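Local coordinates for protein endopolygalacturonase (Chondrostereum purpureum, PDB 1KCD) that probably hydrolyses the alpha-1,4 links between galacturonosyl units inside polygalacturonate chains, as a family 28 glycosyl hydrolase, at residues 196-201 and 224-229; 229-234 and 262-267. All blocks are in the same frame, centred on the assembly; numbering follows the deposited sequence.

Contact 1: 196-201 and 224-229; sequences GISIGS and GVRIKA. With GTK (beta-D-galactofuranuronic acid), chain B; GTR (beta-D-galactopyranuronic acid), chain C.
Lys-228 reaches Ser-198 and Gly-200 because its CG stands between the backbone N and the carbonyl carbon (chi1 31°), which turns the chain across the neighbouring strand, and from CG onward the chain is fully extended. Arg-226 takes another route: its CG lies beside the backbone N, and a bend at chi3 (-76°) folds the guanidinium back beneath the lysine. The evidence for this layering is the Lys-228 CE methylene, which sits 3.5 Å above the guanidinium plane of Arg-226, over its centre. Both cations face anions. Arg-226 meets the galactopyranuronate carboxylate with its edge, NH2 to GTR O6A at 2.8 Å and NH1 to GTR O6B at 3.2 Å. Lys-228 NZ bonds that same GTR O6B (2.9 Å) and, more doubtfully, GTK O6A (2.7 Å), since a water takes nearly the same place when the furanuronate is absent. From the protein side, Asp-174 makes salt bridges with both cations and also bonds Ser-198 OG, and would probably help balance their charge.

The backbones belong to successive coils of a right-handed parallel beta-helix, the fold of this family. Axes of strands 197-201 and 226-229 differ by only 9° in direction, and the pairing is close, as in Lys-228 N to Ile-199 O at 2.9 Å. Ser-198 and Arg-226 lie on the substrate-binding face, where Arg-226 NE makes a weak bond to Ser-198 OG and a water bridges the same two atoms. On the inward face, Ile-199 and Ile-227 lie side by side, their CG2 methyls 4.1 Å apart, packed against Val-238 and Tyr-243 in the core. Beyond them the Gly-200 to Ser-201 peptide is cis; Ser-201 OG bonds GTK O6B, and Ser-201 N points at the site that GTK O6A and a water appear to occupy in turn.

Contact 2: 229-234 and 262-267; sequences AQRTAT and YPDDVG. With GTK (beta-D-galactofuranuronic acid), chain B; GTR (beta-D-galactopyranuronic acid), chain C.
The Arg-231 guanidinium works by its edge: Asp-264 OD2 and Gly-267 O both lie close to its plane. NH1 and NH2 converge end-on upon the single oxygen OD2 of Asp-264, at 3.0 and 2.9 Å respectively, making a salt bridge in which the oxygen is met on its anti side, away from OD1. Because both nitrogens share OD2, this is not a two-oxygen fork, and the guanidinium and carboxylate planes stand 48° apart. NH2 has a second bond, to Gly-267 O at 2.8 Å; it arrives well above that carbonyl's plane. The other flat group, the Tyr-262 ring, carries Pro-263 CB over one face, displaced toward the rim, while GTR O6B lies at its edge and takes a 2.6 Å hydrogen bond from Tyr-262 OH.

An extended chain with CG anti to the backbone N (chi1 180°), then bent at chi3, carries the arginine's end to the loop at 264-267, where NE also bonds Asn-268 O. A leucine in place of Arg-231 would probably leave Asp-264 without its counter-charge and Gly-267 O without this donor, leaving that loop less firmly held.

Backbone bonds secure the other end. Arg-231 N donates to Tyr-262 O at 2.9 Å and an N-H...O angle of 168°, whereas Tyr-262 N to Ala-229 O is weak. The contact lies at the surface, where a type I turn from Gln-230 to Ala-233 leaves strand 226-230 and meets the long connection between strands 254-259 and 275-280, itself tied by Gly-267 N to Glu-299 on strand 294-299.

From the N terminus, contact 1 closes first: the chain leaves 196-201, passes through strand 207-221 and returns at 224-229, one coil on. Contact 2 then opens at the shared Ala-229 and closes at 262-267 after strands 237-244, 247-251 and 254-259. The two loops are therefore in series, neither nested nor crossed. Their centres lie 12 Å apart, yet side chains bridge them: Ser-201 OG and Gln-230 NE2 are probably hydrogen-bonded at 2.9 Å, and Lys-228 CD packs on Tyr-262 CE1 at 3.5 Å. Together they tie strands 197-202 and 226-230 to the connection following 254-259, and both touch the two bound sugars.

Contact 1: 196-201 and 224-229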
# COMPACT_ATOMS: atom_id res chain seq x y z
N GLY A 196 8.13 -3.83 -1.20
CA GLY A 196 8.63 -2.51 -0.75
C GLY A 196 7.55 -1.44 -0.78
O GLY A 196 6.34 -1.70 -0.85
N ILE A 197 7.99 -0.19 -0.69
CA ILE A 197 7.09 0.97 -0.56
C ILE A 197 7.03 1.65 -1.91
O ILE A 197 8.04 2.16 -2.39
CB ILE A 197 7.60 1.93 0.50
CG1 ILE A 197 7.62 1.28 1.93
CG2 ILE A 197 6.79 3.22 0.55
CD1 ILE A 197 8.33 2.16 2.97
N SER A 198 5.84 1.64 -2.52
CA SER A 198 5.73 2.04 -3.93
C SER A 198 4.76 3.23 -4.11
O SER A 198 3.70 3.32 -3.48
CB SER A 198 5.22 0.86 -4.77
OG SER A 198 6.23 -0.12 -4.86
N ILE A 199 5.15 4.03 -5.10
CA ILE A 199 4.21 4.93 -5.77
C ILE A 199 3.99 4.32 -7.14
O ILE A 199 4.98 4.08 -7.86
CB ILE A 199 4.75 6.36 -5.86
CG1 ILE A 199 4.83 6.99 -4.45
CG2 ILE A 199 3.92 7.20 -6.83
CD1 ILE A 199 5.64 8.28 -4.47
N GLY A 200 2.75 4.04 -7.47
CA GLY A 200 2.38 3.45 -8.75
C GLY A 200 2.08 1.97 -8.65
O GLY A 200 2.04 1.44 -7.54
N SER A 201 1.90 1.31 -9.79
CA SER A 201 2.25 1.90 -11.08
C SER A 201 1.28 3.00 -11.47
O SER A 201 0.06 2.93 -11.30
CB SER A 201 2.25 0.81 -12.18
OG SER A 201 0.93 0.36 -12.47
N GLY A 224 13.28 -1.72 -2.20
CA GLY A 224 13.19 -0.92 -0.99
C GLY A 224 12.08 0.12 -1.20
O GLY A 224 11.01 0.03 -0.60
N VAL A 225 12.35 1.09 -2.05
CA VAL A 225 11.35 2.07 -2.50
C VAL A 225 11.33 2.13 -4.01
O VAL A 225 12.38 2.02 -4.65
CB VAL A 225 11.54 3.48 -1.89
CG1 VAL A 225 11.51 3.40 -0.36
CG2 VAL A 225 12.85 4.13 -2.38
N ARG A 226 10.10 2.28 -4.54
CA ARG A 226 9.94 2.46 -5.97
C ARG A 226 8.96 3.58 -6.31
O ARG A 226 7.96 3.78 -5.64
CB ARG A 226 9.34 1.19 -6.59
CG ARG A 226 10.26 0.00 -6.86
CD ARG A 226 9.49 -0.91 -7.87
NE ARG A 226 8.45 -1.59 -7.04
CZ ARG A 226 7.73 -2.59 -7.51
NH1 ARG A 226 7.84 -3.02 -8.78
NH2 ARG A 226 6.80 -3.19 -6.75
N ILE A 227 9.28 4.24 -7.45
CA ILE A 227 8.28 5.03 -8.13
C ILE A 227 8.19 4.45 -9.52
O ILE A 227 9.18 4.50 -10.26
CB ILE A 227 8.61 6.53 -8.19
CG1 ILE A 227 8.94 7.01 -6.76
CG2 ILE A 227 7.47 7.32 -8.86
CD1 ILE A 227 9.30 8.52 -6.76
N LYS A 228 7.06 3.84 -9.84
CA LYS A 228 6.89 3.13 -11.10
C LYS A 228 5.77 3.75 -11.89
O LYS A 228 4.68 3.96 -11.37
CB LYS A 228 6.54 1.64 -10.83
CG LYS A 228 5.75 1.28 -9.57
CD LYS A 228 5.38 -0.21 -9.53
CE LYS A 228 4.77 -0.58 -8.15
NZ LYS A 228 4.13 -1.88 -8.18
N ALA A 229 6.05 4.05 -13.15
CA ALA A 229 5.02 4.53 -14.04
C ALA A 229 4.97 3.64 -15.26
O ALA A 229 5.99 3.24 -15.81
CB ALA A 229 5.27 5.97 -14.51
C1 GTK B . -1.71 -4.35 -7.29
O1 GTK B . -3.00 -3.92 -7.71
C2 GTK B . -1.38 -5.77 -7.68
O2 GTK B . -0.28 -6.22 -6.86
C3 GTK B . -0.80 -5.58 -9.10
O3 GTK B . -1.84 -5.87 -10.02
C4 GTK B . -0.48 -4.09 -9.20
O4 GTK B . -0.80 -3.49 -7.95
C5 GTK B . 0.92 -3.74 -9.70
O5 GTK B . 1.79 -3.94 -8.60
C6 GTK B . 1.17 -2.37 -10.25
O6B GTK B . 0.49 -2.07 -11.35
O6A GTK B . 1.92 -1.55 -9.73
C1 GTR C . 5.08 -9.04 -9.68
C2 GTR C . 3.54 -9.22 -9.77
C3 GTR C . 3.02 -8.14 -10.54
C4 GTR C . 3.27 -6.72 -9.86
C5 GTR C . 4.80 -6.69 -9.65
C6 GTR C . 5.19 -5.44 -8.87
O1 GTR C . 5.62 -10.05 -8.85
O2 GTR C . 3.30 -10.49 -10.47
O3 GTR C . 1.55 -8.24 -10.64
O4 GTR C . 2.57 -6.63 -8.59
O5 GTR C . 5.25 -7.84 -8.91
O6A GTR C . 5.61 -5.49 -7.69
O6B GTR C . 5.07 -4.36 -9.47
O HOH W 1 7.91 4.89 -3.11
O HOH W 2 8.67 -0.87 -4.16
O HOH W 3 1.58 -1.45 -9.73

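Contact 2: 229-234 and 262-267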
# COMPACT_ATOMS: atom_id res chain seq x y z
N ALA A 229 6.05 4.05 -13.15
CA ALA A 229 5.02 4.53 -14.04
C ALA A 229 4.97 3.64 -15.26
O ALA A 229 5.99 3.24 -15.81
CB ALA A 229 5.27 5.97 -14.51
N GLN A 230 3.72 3.31 -15.65
CA GLN A 230 3.55 2.52 -16.86
C GLN A 230 4.18 3.24 -18.05
O GLN A 230 3.95 4.44 -18.25
CB GLN A 230 2.03 2.33 -17.11
CG GLN A 230 1.42 1.46 -16.01
CD GLN A 230 -0.08 1.38 -15.98
OE1 GLN A 230 -0.74 1.57 -17.01
NE2 GLN A 230 -0.65 1.03 -14.82
N ARG A 231 4.97 2.50 -18.84
CA ARG A 231 5.61 3.11 -20.01
C ARG A 231 4.61 3.82 -20.86
O ARG A 231 4.95 4.84 -21.46
CB ARG A 231 6.26 1.98 -20.81
CG ARG A 231 6.95 2.48 -22.06
CD ARG A 231 7.52 1.31 -22.84
NE ARG A 231 8.73 0.75 -22.25
CZ ARG A 231 8.83 -0.47 -21.73
NH1 ARG A 231 7.79 -1.29 -21.64
NH2 ARG A 231 10.01 -0.91 -21.24
N THR A 232 3.38 3.28 -21.00
CA THR A 232 2.41 3.84 -21.93
C THR A 232 1.54 4.95 -21.33
O THR A 232 0.73 5.52 -22.07
CB THR A 232 1.47 2.75 -22.43
OG1 THR A 232 0.88 2.14 -21.26
CG2 THR A 232 2.24 1.71 -23.22
N ALA A 233 1.72 5.26 -20.06
CA ALA A 233 0.82 6.25 -19.44
C ALA A 233 0.99 7.66 -19.97
O ALA A 233 2.12 8.15 -20.20
CB ALA A 233 1.08 6.27 -17.90
N THR A 234 -0.14 8.34 -20.12
CA THR A 234 -0.08 9.75 -20.51
C THR A 234 -1.00 10.55 -19.57
O THR A 234 -1.79 9.99 -18.81
CB THR A 234 -0.50 9.99 -21.97
OG1 THR A 234 -1.81 9.42 -22.16
CG2 THR A 234 0.46 9.37 -22.96
N TYR A 262 7.64 0.75 -16.53
CA TYR A 262 6.83 -0.34 -16.00
C TYR A 262 5.96 -0.91 -17.07
O TYR A 262 5.32 -0.18 -17.86
CB TYR A 262 6.00 0.22 -14.82
CG TYR A 262 5.42 -0.91 -13.99
CD1 TYR A 262 6.18 -1.51 -12.96
CD2 TYR A 262 4.13 -1.35 -14.21
CE1 TYR A 262 5.66 -2.54 -12.18
CE2 TYR A 262 3.58 -2.40 -13.44
CZ TYR A 262 4.37 -2.98 -12.45
OH TYR A 262 3.80 -4.01 -11.70
N PRO A 263 5.78 -2.22 -17.16
CA PRO A 263 6.18 -3.23 -16.16
C PRO A 263 7.62 -3.67 -16.21
O PRO A 263 8.07 -4.46 -15.36
CB PRO A 263 5.24 -4.39 -16.55
CG PRO A 263 5.09 -4.27 -18.03
CD PRO A 263 4.95 -2.78 -18.28
N ASP A 264 8.45 -3.20 -17.11
CA ASP A 264 9.88 -3.51 -17.07
C ASP A 264 10.56 -2.60 -16.08
O ASP A 264 10.05 -1.51 -15.79
CB ASP A 264 10.49 -3.26 -18.44
CG ASP A 264 9.83 -4.12 -19.48
OD1 ASP A 264 9.83 -5.34 -19.24
OD2 ASP A 264 9.28 -3.63 -20.47
N ASP A 265 11.69 -3.03 -15.55
CA ASP A 265 12.38 -2.14 -14.61
C ASP A 265 13.07 -1.02 -15.37
O ASP A 265 13.02 0.16 -14.97
CB ASP A 265 13.31 -3.05 -13.80
CG ASP A 265 12.68 -3.99 -12.80
OD1 ASP A 265 11.62 -3.73 -12.18
OD2 ASP A 265 13.26 -5.07 -12.52
N VAL A 266 13.70 -1.30 -16.52
CA VAL A 266 14.38 -0.33 -17.36
C VAL A 266 14.07 -0.55 -18.84
O VAL A 266 13.46 -1.58 -19.22
CB VAL A 266 15.92 -0.33 -17.16
CG1 VAL A 266 16.38 0.00 -15.76
CG2 VAL A 266 16.51 -1.68 -17.56
N GLY A 267 14.48 0.35 -19.72
CA GLY A 267 14.35 0.26 -21.16
C GLY A 267 13.23 1.12 -21.74
O GLY A 267 12.10 1.01 -21.22
C1 GTK B . -1.71 -4.35 -7.29
O1 GTK B . -3.00 -3.92 -7.71
C2 GTK B . -1.38 -5.77 -7.68
O2 GTK B . -0.28 -6.22 -6.86
C3 GTK B . -0.80 -5.58 -9.10
O3 GTK B . -1.84 -5.87 -10.02
C4 GTK B . -0.48 -4.09 -9.20
O4 GTK B . -0.80 -3.49 -7.95
C5 GTK B . 0.92 -3.74 -9.70
O5 GTK B . 1.79 -3.94 -8.60
C6 GTK B . 1.17 -2.37 -10.25
O6B GTK B . 0.49 -2.07 -11.35
O6A GTK B . 1.92 -1.55 -9.73
C1 GTR C . 5.08 -9.04 -9.68
C2 GTR C . 3.54 -9.22 -9.77
C3 GTR C . 3.02 -8.14 -10.54
C4 GTR C . 3.27 -6.72 -9.86
C5 GTR C . 4.80 -6.69 -9.65
C6 GTR C . 5.19 -5.44 -8.87
O1 GTR C . 5.62 -10.05 -8.85
O2 GTR C . 3.30 -10.49 -10.47
O3 GTR C . 1.55 -8.24 -10.64
O4 GTR C . 2.57 -6.63 -8.59
O5 GTR C . 5.25 -7.84 -8.91
O6A GTR C . 5.61 -5.49 -7.69
O6B GTR C . 5.07 -4.36 -9.47
O HOH W 4 3.16 0.14 -20.06